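Local structure of succinylglutamate desuccinylase (Chromobacterium violaceum, 1YW4) at residues Asp16-Trp21 / Trp31-Cys36; Phe88-Ala93 / Leu119-Arg124. The protein probably hydrolyses N-succinyl-L-glutamate to succinate and L-glutamate with one zinc ion per subunit, the last step of arginine breakdown by the AST pathway. All blocks are in the same frame, centred on the assembly; numbering follows the deposited sequence.

How the contacts relate
Contact 1 lies at the open end of the edge hairpin of strands 20-23 and 27-33, and contact 2 lies further in, where strand 83-88 runs into helix 91-96; their centres are 16 Å apart. They meet directly. G35 O accepts from F88 N at 2.8 Å, P34 O receives R124 NH1, also at 2.8 Å, and P34 CB packs on L91 CD1. R124 therefore serves both places, its NE and NH2 on the loop of contact 2 and its NH1 on the turn of contact 1. Contact 2 is the one near the metal: the side chain of N90 lies about 6 Å from that of the zinc ligand H56, whereas contact 1 is remote from the zinc site.

Contact 1: residues Asp16-Trp21 / Trp31-Cys36; sequences DTRAEW and WLAPGC
W31 N donates to A19 O at 3.0 Å in a nearly straight bond (168°), pairing strand 27-33 with the residue that leads into strand 20-23, and the CA atoms of R18 and W31 come within 4.6 Å. R18 CA also makes a CA-H...O contact of 3.1 Å with W31 O. A water donates to both R18 O and W31 O, bridging the two carbonyls. Next to this backbone pairing the two indoles meet in a T-shaped stack: the W31 edge leads with NE1, which sits over the middle of the W21 ring, 3.5 Å from CE2, with the planes at 65°. W31 CG is swung to the side of the backbone N, from where the ring reaches W21. A19 O, the acceptor of the backbone bond, also lies at the edge of the W31 ring, near CD1. H10 meets both indoles, and F7 packs against them too. At the other end the R18 chain bends at chi2, and its guanidinium comes against A33 and P34: A33 CA lies over the centre of one face, 3.6 Å from CZ, and P34 CD approaches NH1. The NE bond to L32 O is weak, with an N-H...O angle of 122°. Strand 27-33 ends there: L32 and A33 both face C36 in a classic beta bulge, and A33-C36 form a type II turn with G35 at positive phi. The whole is an antiparallel beta hairpin passing through a bulged tight turn into strand 36-39.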
loop_
_atom_site.group_PDB
_atom_site.type_symbol
_atom_site.label_atom_id
_atom_site.label_comp_id
_atom_site.label_asym_id
_atom_site.label_seq_id
_atom_site.Cartn_x
_atom_site.Cartn_y
_atom_site.Cartn_z
ATOM N N ASP A 16 32.839 -26.860 -27.861
ATOM C CA ASP A 16 34.035 -26.037 -27.721
ATOM C C ASP A 16 33.985 -25.335 -26.369
ATOM O O ASP A 16 33.766 -25.979 -25.341
ATOM C CB ASP A 16 34.098 -25.006 -28.849
ATOM C CG ASP A 16 33.936 -25.634 -30.222
ATOM O OD1 ASP A 16 34.777 -26.480 -30.600
ATOM O OD2 ASP A 16 32.965 -25.279 -30.925
ATOM N N THR A 17 34.187 -24.020 -26.377
ATOM C CA THR A 17 34.161 -23.220 -25.157
ATOM C C THR A 17 33.968 -21.725 -25.435
ATOM O O THR A 17 32.979 -21.130 -25.005
ATOM C CB THR A 17 35.457 -23.407 -24.329
ATOM O OG1 THR A 17 36.578 -23.544 -25.211
ATOM C CG2 THR A 17 35.353 -24.635 -23.435
ATOM N N ARG A 18 34.917 -21.123 -26.145
ATOM C CA ARG A 18 34.855 -19.702 -26.471
ATOM C C ARG A 18 34.913 -19.454 -27.975
ATOM O O ARG A 18 35.519 -18.486 -28.436
ATOM C CB ARG A 18 36.000 -18.953 -25.781
ATOM C CG ARG A 18 35.692 -18.469 -24.367
ATOM C CD ARG A 18 35.469 -19.606 -23.384
ATOM N NE ARG A 18 35.363 -19.104 -22.013
ATOM C CZ ARG A 18 35.236 -19.873 -20.936
ATOM N NH1 ARG A 18 35.196 -21.194 -21.059
ATOM N NH2 ARG A 18 35.153 -19.320 -19.731
ATOM N N ALA A 19 34.275 -20.331 -28.737
ATOM C CA ALA A 19 34.259 -20.209 -30.191
ATOM C C ALA A 19 33.353 -19.067 -30.638
ATOM O O ALA A 19 32.502 -18.600 -29.880
ATOM C CB ALA A 19 33.784 -21.517 -30.805
ATOM N N GLU A 20 33.555 -18.604 -31.868
ATOM C CA GLU A 20 32.723 -17.542 -32.426
ATOM C C GLU A 20 32.100 -18.060 -33.714
ATOM O O GLU A 20 32.785 -18.661 -34.544
ATOM C CB GLU A 20 33.537 -16.271 -32.722
ATOM C CG GLU A 20 32.749 -15.190 -33.474
ATOM C CD GLU A 20 33.570 -13.939 -33.804
ATOM O OE1 GLU A 20 33.767 -13.093 -32.916
ATOM O OE2 GLU A 20 34.028 -13.806 -34.956
ATOM N N TRP A 21 30.799 -17.826 -33.867
ATOM C CA TRP A 21 30.067 -18.260 -35.051
ATOM C C TRP A 21 29.637 -17.056 -35.876
ATOM O O TRP A 21 29.169 -16.051 -35.338
ATOM C CB TRP A 21 28.806 -19.041 -34.666
ATOM C CG TRP A 21 29.037 -20.263 -33.853
ATOM C CD1 TRP A 21 30.226 -20.899 -33.640
ATOM C CD2 TRP A 21 28.039 -21.033 -33.174
ATOM N NE1 TRP A 21 30.032 -22.021 -32.870
ATOM C CE2 TRP A 21 28.698 -22.127 -32.569
ATOM C CE3 TRP A 21 26.648 -20.905 -33.018
ATOM C CZ2 TRP A 21 28.019 -23.092 -31.820
ATOM C CZ3 TRP A 21 25.969 -21.869 -32.271
ATOM C CH2 TRP A 21 26.660 -22.946 -31.681
ATOM N N TRP A 31 30.919 -17.070 -27.813
ATOM C CA TRP A 31 30.707 -17.829 -26.589
ATOM C C TRP A 31 31.695 -17.273 -25.580
ATOM O O TRP A 31 32.911 -17.403 -25.751
ATOM C CB TRP A 31 30.949 -19.316 -26.835
ATOM C CG TRP A 31 29.862 -19.896 -27.671
ATOM C CD1 TRP A 31 29.819 -19.962 -29.036
ATOM C CD2 TRP A 31 28.598 -20.376 -27.207
ATOM N NE1 TRP A 31 28.603 -20.449 -29.450
ATOM C CE2 TRP A 31 27.834 -20.714 -28.346
ATOM C CE3 TRP A 31 28.033 -20.551 -25.937
ATOM C CZ2 TRP A 31 26.530 -21.219 -28.254
ATOM C CZ3 TRP A 31 26.736 -21.051 -25.846
ATOM C CH2 TRP A 31 26.003 -21.381 -27.001
ATOM N N LEU A 32 31.165 -16.638 -24.541
ATOM C CA LEU A 32 31.979 -16.011 -23.509
ATOM C C LEU A 32 32.325 -16.966 -22.381
ATOM O O LEU A 32 33.288 -16.745 -21.657
ATOM C CB LEU A 32 31.232 -14.802 -22.939
ATOM C CG LEU A 32 30.770 -13.718 -23.928
ATOM C CD1 LEU A 32 30.040 -12.624 -23.161
ATOM C CD2 LEU A 32 31.968 -13.130 -24.676
ATOM N N ALA A 33 31.529 -18.020 -22.239
ATOM C CA ALA A 33 31.727 -19.032 -21.202
ATOM C C ALA A 33 30.740 -20.136 -21.525
ATOM O O ALA A 33 29.972 -20.007 -22.472
ATOM C CB ALA A 33 31.427 -18.451 -19.820
ATOM N N PRO A 34 30.757 -21.241 -20.759
ATOM C CA PRO A 34 29.813 -22.323 -21.042
ATOM C C PRO A 34 28.386 -21.803 -20.965
ATOM O O PRO A 34 28.010 -21.129 -20.010
ATOM C CB PRO A 34 30.133 -23.346 -19.957
ATOM C CG PRO A 34 31.619 -23.153 -19.758
ATOM C CD PRO A 34 31.722 -21.647 -19.719
ATOM N N GLY A 35 27.592 -22.092 -21.988
ATOM C CA GLY A 35 26.217 -21.627 -21.981
ATOM C C GLY A 35 25.999 -20.124 -22.039
ATOM O O GLY A 35 24.869 -19.674 -21.854
ATOM N N CYS A 36 27.046 -19.335 -22.273
ATOM C CA CYS A 36 26.874 -17.887 -22.373
ATOM C C CYS A 36 27.342 -17.441 -23.746
ATOM O O CYS A 36 28.509 -17.625 -24.089
ATOM C CB CYS A 36 27.675 -17.175 -21.279
ATOM S SG CYS A 36 27.170 -17.746 -19.611
HETATM O O HOH W 1 34.481 -15.950 -27.945
#

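Contact 2: residues Phe88-Ala93 / Leu119-Arg124; sequences FANLDA and LPESVR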
loop_
_atom_site.group_PDB
_atom_site.type_symbol
_atom_site.label_atom_id
_atom_site.label_comp_id
_atom_site.label_asym_id
_atom_site.label_seq_id
_atom_site.Cartn_x
_atom_site.Cartn_y
_atom_site.Cartn_z
ATOM N N PHE A 88 22.355 -19.696 -20.573
ATOM C CA PHE A 88 21.708 -20.944 -20.185
ATOM C C PHE A 88 22.409 -21.065 -18.828
ATOM O O PHE A 88 23.521 -21.580 -18.729
ATOM C CB PHE A 88 22.107 -22.072 -21.141
ATOM C CG PHE A 88 21.568 -21.897 -22.539
ATOM C CD1 PHE A 88 22.428 -21.700 -23.613
ATOM C CD2 PHE A 88 20.193 -21.865 -22.765
ATOM C CE1 PHE A 88 21.924 -21.466 -24.893
ATOM C CE2 PHE A 88 19.675 -21.631 -24.046
ATOM C CZ PHE A 88 20.540 -21.431 -25.108
ATOM N N ALA A 89 21.741 -20.552 -17.800
ATOM C CA ALA A 89 22.287 -20.440 -16.450
ATOM C C ALA A 89 22.846 -21.627 -15.698
ATOM O O ALA A 89 24.051 -21.676 -15.428
ATOM C CB ALA A 89 21.294 -19.698 -15.570
ATOM N N ASN A 90 21.994 -22.566 -15.329
ATOM C CA ASN A 90 22.466 -23.717 -14.585
ATOM C C ASN A 90 22.589 -24.896 -15.538
ATOM O O ASN A 90 21.685 -25.719 -15.630
ATOM C CB ASN A 90 21.485 -24.041 -13.454
ATOM C CG ASN A 90 22.112 -24.893 -12.378
ATOM O OD1 ASN A 90 23.032 -25.661 -12.649
ATOM N ND2 ASN A 90 21.616 -24.768 -11.152
ATOM N N LEU A 91 23.718 -24.983 -16.239
ATOM C CA LEU A 91 23.932 -26.054 -17.216
ATOM C C LEU A 91 23.792 -27.470 -16.684
ATOM O O LEU A 91 23.117 -28.305 -17.296
ATOM C CB LEU A 91 25.302 -25.906 -17.877
ATOM C CG LEU A 91 25.450 -24.789 -18.913
ATOM C CD1 LEU A 91 26.931 -24.644 -19.276
ATOM C CD2 LEU A 91 24.616 -25.105 -20.153
ATOM N N ASP A 92 24.442 -27.750 -15.561
ATOM C CA ASP A 92 24.378 -29.075 -14.957
ATOM C C ASP A 92 22.944 -29.453 -14.623
ATOM O O ASP A 92 22.507 -30.576 -14.902
ATOM C CB ASP A 92 25.244 -29.113 -13.698
ATOM C CG ASP A 92 26.725 -29.117 -14.017
ATOM O OD1 ASP A 92 27.274 -30.215 -14.259
ATOM O OD2 ASP A 92 27.339 -28.023 -14.044
ATOM N N ALA A 93 22.208 -28.509 -14.041
ATOM C CA ALA A 93 20.817 -28.757 -13.684
ATOM C C ALA A 93 19.978 -28.979 -14.941
ATOM O O ALA A 93 19.079 -29.821 -14.960
ATOM C CB ALA A 93 20.253 -27.583 -12.869
ATOM N N LEU A 119 30.462 -24.762 -3.447
ATOM C CA LEU A 119 29.471 -25.228 -4.415
ATOM C C LEU A 119 29.707 -24.748 -5.840
ATOM O O LEU A 119 29.911 -23.566 -6.085
ATOM C CB LEU A 119 28.061 -24.814 -3.983
ATOM C CG LEU A 119 27.598 -25.277 -2.598
ATOM C CD1 LEU A 119 26.243 -24.670 -2.277
ATOM C CD2 LEU A 119 27.536 -26.793 -2.562
ATOM N N PRO A 120 29.679 -25.677 -6.803
ATOM C CA PRO A 120 29.883 -25.342 -8.214
ATOM C C PRO A 120 28.829 -24.330 -8.668
ATOM O O PRO A 120 29.098 -23.476 -9.516
ATOM C CB PRO A 120 29.742 -26.690 -8.910
ATOM C CG PRO A 120 30.234 -27.656 -7.861
ATOM C CD PRO A 120 29.569 -27.134 -6.618
ATOM N N GLU A 121 27.626 -24.418 -8.098
ATOM C CA GLU A 121 26.565 -23.477 -8.465
ATOM C C GLU A 121 26.873 -22.061 -7.975
ATOM O O GLU A 121 26.364 -21.072 -8.527
ATOM C CB GLU A 121 25.208 -23.975 -7.946
ATOM C CG GLU A 121 24.540 -24.937 -8.932
ATOM C CD GLU A 121 23.614 -25.960 -8.277
ATOM O OE1 GLU A 121 22.647 -26.395 -8.941
ATOM O OE2 GLU A 121 23.856 -26.348 -7.112
ATOM N N SER A 122 27.731 -21.961 -6.961
ATOM C CA SER A 122 28.137 -20.663 -6.429
ATOM C C SER A 122 29.195 -20.065 -7.352
ATOM O O SER A 122 29.196 -18.868 -7.618
ATOM C CB SER A 122 28.718 -20.803 -5.013
ATOM O OG SER A 122 27.766 -21.360 -4.127
ATOM N N VAL A 123 30.106 -20.906 -7.828
ATOM C CA VAL A 123 31.138 -20.438 -8.741
ATOM C C VAL A 123 30.456 -19.961 -10.032
ATOM O O VAL A 123 30.813 -18.929 -10.598
ATOM C CB VAL A 123 32.143 -21.566 -9.072
ATOM C CG1 VAL A 123 33.181 -21.079 -10.089
ATOM C CG2 VAL A 123 32.850 -22.017 -7.782
ATOM N N ARG A 124 29.466 -20.723 -10.484
ATOM C CA ARG A 124 28.742 -20.384 -11.696
ATOM C C ARG A 124 27.958 -19.079 -11.525
ATOM O O ARG A 124 27.955 -18.220 -12.406
ATOM C CB ARG A 124 27.806 -21.532 -12.063
ATOM C CG ARG A 124 26.894 -21.237 -13.235
ATOM C CD ARG A 124 27.663 -20.979 -14.520
ATOM N NE ARG A 124 26.728 -21.037 -15.645
ATOM C CZ ARG A 124 27.067 -20.970 -16.924
ATOM N NH1 ARG A 124 28.338 -20.830 -17.280
ATOM N NH2 ARG A 124 26.127 -21.065 -17.850
HETATM O O HOH W 2 23.688 -28.099 -11.137
#
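N90 and E121 form the closest CA pair, 7.4 Å apart, where the end of strand 83-88 and the start of helix 91-96 meet the N-terminal turn of helix 120-137. R124, one turn into that helix, reaches the backbone carbonyls of F88 and A89. Its NE donates to A89 O at 2.8 Å, with the acceptor close to the guanidinium plane and the donor in the carbonyl plane. NH2 adds two weak bonds, to F88 O at 2.8 Å and to A89 O, and L91 CG packs 3.9 Å from it. NE and NH2, on one edge of the guanidinium, thus hold two successive carbonyls by one good and two weak bonds, while NH1 turns to E127 in a salt bridge. Nearly one turn earlier, E121 OE1 receives N90 ND2 at 2.9 Å. This bond is almost straight (178°) and lies in the amide plane, but comes to the anti side of the carboxylate, whose plane stands 77° from that of the amide. N90 is the N-cap of helix 91-96, its OD1 accepting from A93 N at 3.3 Å with the donor well above the carbonyl plane, and a water donates to both OD1 and E121 OE1. The E121 carboxylate also accepts from the backbone N-H groups of G101, N102 and Y103. Such a wealth of donors would be expected to favour its ionised form. The buried E121 carboxylate is thus met by backbone and amide N-H groups, and R124 by backbone carbonyls and E127; together they join helix 120-137 to the strand end and helix start near the zinc ligand H56.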